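Local coordinates for protein excinuclease ABC, subunit A. (Deinococcus radiodurans, PDB 2VF7) that binds DNA and ATP as a zinc-containing, UvrA-type ABC ATPase and probably takes part in recognising damaged DNA for excision repair, at residues Val163-Val169 and Arg216-Phe221; Pro470-Lys474 and Tyr484-Asp488. The protein carries 1 engineered substitution. One frame throughout, in Å; residues are numbered along the deposited sequence.

The two contacts lie on opposite sides of the chain's centre, their centres 72 Å apart and their nearest atoms about 59 Å apart, and they share no helix, strand or sheet. Contact 1 comes first and closes before contact 2 opens. It joins helix 165-168 to helix 213-221 in the UvrA DNA-binding domain, a region inserted between the first P-loop and the later strands of the same nucleotide-binding sheet. Contact 2 follows the last strand of that sheet, 464-468, and packs the turn 470-474 against the end of helix 480-487. One contact thus belongs to the DNA-binding insertion, the other to the ATPase body that carries it.

Contact 1: Val163-Val169 and Arg216-Phe221; sequences VTEDSMV and RHWILF
Within the UvrA DNA-binding domain, a single-turn helix, 165-168, packs against the last two turns of helix 213-221. T164 is the N-cap residue, its N donating to S167 OG at 2.9 Å, and V169 leaves helical geometry. The register places E165 opposite L220, their CA atoms 7.1 Å apart; together the segments bury 314 Å². L220 is the main bump. Its CA-CB bond points toward the short helix, and its branched end enters a hollow lined by E165, M168 and V169: CD2 lies 3.6 Å from E165 CG, CG 4.3 Å from M168 SD, and CD1 4.0 Å from V169 CG1. Beside it the F221 ring, chi1 m, turns its edge to the start of the helix, CE1 3.6 Å from V163 O and CZ 4.0 Å from E165 N; V163 CG1 also touches CE1 at 3.9 Å. Helix 258-268 also packs here, R259 touching V163 and F221, A258 and V262 touching M168. Beyond L220, E165 extends with chi1 and chi2 both t; its carboxylate also accepts a hydrogen bond from W208, while R216 NH1 bonds to L211 O. Between them a salt bridge includes a weak hydrogen bond, R216 NE to E165 OE2, 3.4 Å.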
loop_
_atom_site.group_PDB
_atom_site.type_symbol
_atom_site.label_atom_id
_atom_site.label_comp_id
_atom_site.label_asym_id
_atom_site.label_seq_id
_atom_site.Cartn_x
_atom_site.Cartn_y
_atom_site.Cartn_z
ATOM N N VAL A 163 -19.998 4.449 32.109
ATOM C CA VAL A 163 -19.122 3.806 33.055
ATOM C C VAL A 163 -19.483 4.337 34.445
ATOM O O VAL A 163 -19.824 5.514 34.605
ATOM C CB VAL A 163 -17.651 4.046 32.646
ATOM C CG1 VAL A 163 -17.045 5.251 33.345
ATOM C CG2 VAL A 163 -16.851 2.817 32.887
ATOM N N THR A 164 -19.475 3.456 35.439
ATOM C CA THR A 164 -19.867 3.839 36.801
ATOM C C THR A 164 -18.841 3.338 37.796
ATOM O O THR A 164 -17.944 2.591 37.430
ATOM C CB THR A 164 -21.237 3.271 37.200
ATOM O OG1 THR A 164 -21.264 1.876 36.920
ATOM C CG2 THR A 164 -22.358 3.958 36.450
ATOM N N GLU A 165 -18.974 3.752 39.053
ATOM C CA GLU A 165 -18.105 3.242 40.099
ATOM C C GLU A 165 -18.287 1.740 40.295
ATOM O O GLU A 165 -17.302 1.028 40.433
ATOM C CB GLU A 165 -18.318 3.986 41.408
ATOM C CG GLU A 165 -17.401 3.510 42.516
ATOM C CD GLU A 165 -17.419 4.410 43.721
ATOM O OE1 GLU A 165 -18.297 5.294 43.781
ATOM O OE2 GLU A 165 -16.559 4.229 44.616
ATOM N N ASP A 166 -19.537 1.271 40.308
ATOM C CA ASP A 166 -19.829 -0.150 40.458
ATOM C C ASP A 166 -19.296 -0.974 39.284
ATOM O O ASP A 166 -18.757 -2.063 39.492
ATOM C CB ASP A 166 -21.332 -0.419 40.629
ATOM C CG ASP A 166 -22.037 0.613 41.514
ATOM O OD1 ASP A 166 -21.889 1.844 41.278
ATOM O OD2 ASP A 166 -22.779 0.192 42.429
ATOM N N SER A 167 -19.440 -0.470 38.058
ATOM C CA SER A 167 -18.968 -1.205 36.884
ATOM C C SER A 167 -17.438 -1.292 36.844
ATOM O O SER A 167 -16.888 -2.299 36.403
ATOM C CB SER A 167 -19.522 -0.613 35.583
ATOM O OG SER A 167 -18.953 0.647 35.273
ATOM N N MET A 168 -16.773 -0.256 37.355
ATOM C CA MET A 168 -15.295 -0.134 37.359
ATOM C C MET A 168 -14.586 -0.637 38.602
ATOM O O MET A 168 -13.426 -1.042 38.539
ATOM C CB MET A 168 -14.916 1.329 37.195
ATOM C CG MET A 168 -14.895 1.768 35.787
ATOM S SD MET A 168 -14.722 3.539 35.677
ATOM C CE MET A 168 -14.218 3.538 33.995
ATOM N N VAL A 169 -15.248 -0.523 39.745
ATOM C CA VAL A 169 -14.772 -1.145 40.991
ATOM C C VAL A 169 -15.820 -2.110 41.517
ATOM O O VAL A 169 -16.730 -1.726 42.276
ATOM C CB VAL A 169 -14.155 -0.134 42.044
ATOM C CG1 VAL A 169 -14.184 1.300 41.540
ATOM C CG2 VAL A 169 -14.756 -0.275 43.414
ATOM N N ARG A 216 -12.333 9.495 45.319
ATOM C CA ARG A 216 -12.859 8.368 44.539
ATOM C C ARG A 216 -13.415 8.842 43.195
ATOM O O ARG A 216 -13.125 8.248 42.163
ATOM C CB ARG A 216 -13.852 7.514 45.328
ATOM C CG ARG A 216 -13.237 7.009 46.651
ATOM C CD ARG A 216 -14.117 6.032 47.430
ATOM N NE ARG A 216 -15.511 6.242 47.117
ATOM C CZ ARG A 216 -16.365 6.878 47.893
ATOM N NH1 ARG A 216 -15.978 7.365 49.056
ATOM N NH2 ARG A 216 -17.607 7.021 47.491
ATOM N N HIS A 217 -14.151 9.946 43.212
ATOM C CA HIS A 217 -14.644 10.557 41.986
ATOM C C HIS A 217 -13.519 10.941 41.015
ATOM O O HIS A 217 -13.566 10.578 39.835
ATOM C CB HIS A 217 -15.497 11.780 42.312
ATOM C CG HIS A 217 -16.401 12.189 41.193
ATOM N ND1 HIS A 217 -16.137 13.270 40.379
ATOM C CD2 HIS A 217 -17.560 11.650 40.741
ATOM C CE1 HIS A 217 -17.095 13.380 39.476
ATOM N NE2 HIS A 217 -17.972 12.411 39.675
ATOM N N TRP A 218 -12.521 11.670 41.511
ATOM C CA TRP A 218 -11.368 12.110 40.703
ATOM C C TRP A 218 -10.668 10.957 39.989
ATOM O O TRP A 218 -10.533 10.957 38.768
ATOM C CB TRP A 218 -10.368 12.843 41.593
ATOM C CG TRP A 218 -9.338 13.594 40.843
ATOM C CD1 TRP A 218 -9.452 14.859 40.357
ATOM C CD2 TRP A 218 -8.024 13.144 40.494
ATOM N NE1 TRP A 218 -8.297 15.229 39.719
ATOM C CE2 TRP A 218 -7.399 14.198 39.790
ATOM C CE3 TRP A 218 -7.311 11.959 40.714
ATOM C CZ2 TRP A 218 -6.100 14.103 39.289
ATOM C CZ3 TRP A 218 -6.012 11.863 40.215
ATOM C CH2 TRP A 218 -5.421 12.936 39.514
ATOM N N ILE A 219 -10.240 9.964 40.763
ATOM C CA ILE A 219 -9.570 8.774 40.247
ATOM C C ILE A 219 -10.329 8.139 39.079
ATOM O O ILE A 219 -9.741 7.775 38.052
ATOM C CB ILE A 219 -9.346 7.753 41.397
ATOM C CG1 ILE A 219 -8.378 8.357 42.419
ATOM C CG2 ILE A 219 -8.848 6.402 40.870
ATOM C CD1 ILE A 219 -8.173 7.540 43.653
ATOM N N LEU A 220 -11.641 8.015 39.268
ATOM C CA LEU A 220 -12.543 7.343 38.334
ATOM C C LEU A 220 -12.994 8.209 37.147
ATOM O O LEU A 220 -13.118 7.696 36.043
ATOM C CB LEU A 220 -13.760 6.828 39.101
ATOM C CG LEU A 220 -13.935 5.368 39.529
ATOM C CD1 LEU A 220 -12.640 4.594 39.817
ATOM C CD2 LEU A 220 -14.867 5.324 40.738
ATOM N N PHE A 221 -13.221 9.506 37.360
ATOM C CA PHE A 221 -13.903 10.345 36.355
ATOM C C PHE A 221 -13.169 11.586 35.774
ATOM O O PHE A 221 -13.606 12.131 34.743
ATOM C CB PHE A 221 -15.316 10.721 36.829
ATOM C CG PHE A 221 -16.193 9.525 37.125
ATOM C CD1 PHE A 221 -16.775 8.791 36.096
ATOM C CD2 PHE A 221 -16.431 9.128 38.443
ATOM C CE1 PHE A 221 -17.590 7.676 36.372
ATOM C CE2 PHE A 221 -17.245 8.018 38.734
ATOM C CZ PHE A 221 -17.824 7.286 37.695
#

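Contact 2: Pro470-Lys474 and Tyr484-Asp488; sequences PEGLK and YLFAD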
loop_
_atom_site.group_PDB
_atom_site.type_symbol
_atom_site.label_atom_id
_atom_site.label_comp_id
_atom_site.label_asym_id
_atom_site.label_seq_id
_atom_site.Cartn_x
_atom_site.Cartn_y
_atom_site.Cartn_z
ATOM N N PRO A 470 -11.341 -31.164 -21.412
ATOM C CA PRO A 470 -11.826 -32.295 -20.595
ATOM C C PRO A 470 -11.902 -33.656 -21.290
ATOM O O PRO A 470 -11.533 -34.656 -20.681
ATOM C CB PRO A 470 -13.215 -31.832 -20.164
ATOM C CG PRO A 470 -13.049 -30.347 -20.034
ATOM C CD PRO A 470 -12.200 -29.976 -21.239
ATOM N N GLU A 471 -12.337 -33.697 -22.546
ATOM C CA GLU A 471 -12.589 -34.963 -23.242
ATOM C C GLU A 471 -11.359 -35.861 -23.425
ATOM O O GLU A 471 -11.495 -37.072 -23.611
ATOM C CB GLU A 471 -13.266 -34.707 -24.598
ATOM C CG GLU A 471 -14.742 -34.281 -24.499
ATOM C CD GLU A 471 -15.696 -35.455 -24.262
ATOM O OE1 GLU A 471 -15.816 -36.333 -25.152
ATOM O OE2 GLU A 471 -16.332 -35.491 -23.185
ATOM N N GLY A 472 -10.169 -35.268 -23.376
ATOM C CA GLY A 472 -8.921 -36.013 -23.543
ATOM C C GLY A 472 -8.402 -36.653 -22.266
ATOM O O GLY A 472 -7.412 -37.387 -22.292
ATOM N N LEU A 473 -9.060 -36.365 -21.147
ATOM C CA LEU A 473 -8.745 -36.996 -19.865
ATOM C C LEU A 473 -9.186 -38.471 -19.897
ATOM O O LEU A 473 -8.757 -39.304 -19.092
ATOM C CB LEU A 473 -9.442 -36.227 -18.739
ATOM C CG LEU A 473 -9.089 -36.437 -17.263
ATOM C CD1 LEU A 473 -7.643 -36.078 -16.956
ATOM C CD2 LEU A 473 -10.019 -35.625 -16.402
ATOM N N LYS A 474 -10.036 -38.773 -20.868
ATOM C CA LYS A 474 -10.576 -40.099 -21.088
ATOM C C LYS A 474 -9.477 -41.079 -21.529
ATOM O O LYS A 474 -9.698 -42.293 -21.549
ATOM C CB LYS A 474 -11.702 -39.976 -22.125
ATOM C CG LYS A 474 -12.362 -41.249 -22.603
ATOM C CD LYS A 474 -13.800 -40.989 -23.088
ATOM C CE LYS A 474 -13.964 -39.675 -23.862
ATOM N NZ LYS A 474 -15.413 -39.319 -23.980
ATOM N N TYR A 484 -14.131 -40.922 -12.242
ATOM C CA TYR A 484 -15.459 -40.468 -11.849
ATOM C C TYR A 484 -16.185 -39.845 -13.030
ATOM O O TYR A 484 -17.377 -40.054 -13.218
ATOM C CB TYR A 484 -15.371 -39.518 -10.641
ATOM C CG TYR A 484 -15.154 -40.303 -9.371
ATOM C CD1 TYR A 484 -13.872 -40.670 -8.969
ATOM C CD2 TYR A 484 -16.239 -40.745 -8.607
ATOM C CE1 TYR A 484 -13.669 -41.431 -7.832
ATOM C CE2 TYR A 484 -16.046 -41.508 -7.457
ATOM C CZ TYR A 484 -14.757 -41.850 -7.082
ATOM O OH TYR A 484 -14.548 -42.603 -5.954
ATOM N N LEU A 485 -15.431 -39.131 -13.851
ATOM C CA LEU A 485 -15.979 -38.360 -14.955
ATOM C C LEU A 485 -16.387 -39.250 -16.137
ATOM O O LEU A 485 -17.422 -39.005 -16.768
ATOM C CB LEU A 485 -14.952 -37.292 -15.378
ATOM C CG LEU A 485 -15.351 -35.933 -15.956
ATOM C CD1 LEU A 485 -16.083 -35.074 -14.947
ATOM C CD2 LEU A 485 -14.105 -35.222 -16.454
ATOM N N PHE A 486 -15.599 -40.291 -16.419
ATOM C CA PHE A 486 -15.810 -41.118 -17.617
ATOM C C PHE A 486 -15.921 -42.634 -17.399
ATOM O O PHE A 486 -16.421 -43.340 -18.277
ATOM C CB PHE A 486 -14.719 -40.857 -18.673
ATOM C CG PHE A 486 -14.593 -39.419 -19.095
ATOM C CD1 PHE A 486 -15.677 -38.734 -19.645
ATOM C CD2 PHE A 486 -13.375 -38.753 -18.964
ATOM C CE1 PHE A 486 -15.555 -37.400 -20.033
ATOM C CE2 PHE A 486 -13.244 -37.431 -19.353
ATOM C CZ PHE A 486 -14.334 -36.755 -19.893
ATOM N N ALA A 487 -15.446 -43.144 -16.264
ATOM C CA ALA A 487 -15.381 -44.602 -16.069
ATOM C C ALA A 487 -16.380 -45.159 -15.061
ATOM O O ALA A 487 -16.426 -46.376 -14.853
ATOM C CB ALA A 487 -13.964 -45.046 -15.715
ATOM N N ASP A 488 -17.162 -44.269 -14.440
ATOM C CA ASP A 488 -18.273 -44.643 -13.560
ATOM C C ASP A 488 -17.816 -45.313 -12.250
ATOM O O ASP A 488 -18.181 -46.467 -11.964
ATOM C CB ASP A 488 -19.269 -45.544 -14.325
ATOM C CG ASP A 488 -20.650 -45.593 -13.685
ATOM O OD1 ASP A 488 -21.341 -46.623 -13.879
ATOM O OD2 ASP A 488 -21.043 -44.608 -13.005
#
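Aromatic packing dominates this contact, and F486 supplies most of it. With chi1 m, its side chain projects from the last turn of helix 480-487 against the 3-10 segment 470-474, between P470 O, L473 and K474, and it accounts for 110 Å² of the 242 Å² buried on both sides. The ring presents its edge to the turn: CE2 lies 3.5 Å from P470 O and 4.0 Å from L473 CB. P470 O is also the acceptor for L473 N, at 3.0 Å, so the ring edge abuts the carbonyl that closes the turn.

K474 covers one face of the same ring. Its CB makes an off-centre CH-pi contact, 4.3 Å from the centroid of the F486 ring, and the chain then folds back, chi3 p, so that NZ stands 4.8 Å from that centroid in an off-centre cation-pi interaction. The charge is shared within the turn, where K474 NZ forms a salt bridge with E471 OE1 at 3.2 Å.

Aliphatic contact is confined to the buried side, where L473 CD2 meets L485 CD2 at 4.1 Å. Both leucines continue into the body of the domain, L473 touching L450 and D452 of strand 449-453, and L485 touching L441 and I444 of helix 441-444.

The side chain of L473 is about 11 Å from that of K49, which binds ADP. The contact is a short connection, from the antiparallel edge strand 464-468 to helix 480-487, folded back on itself at the margin of an ABC-type nucleotide-binding domain.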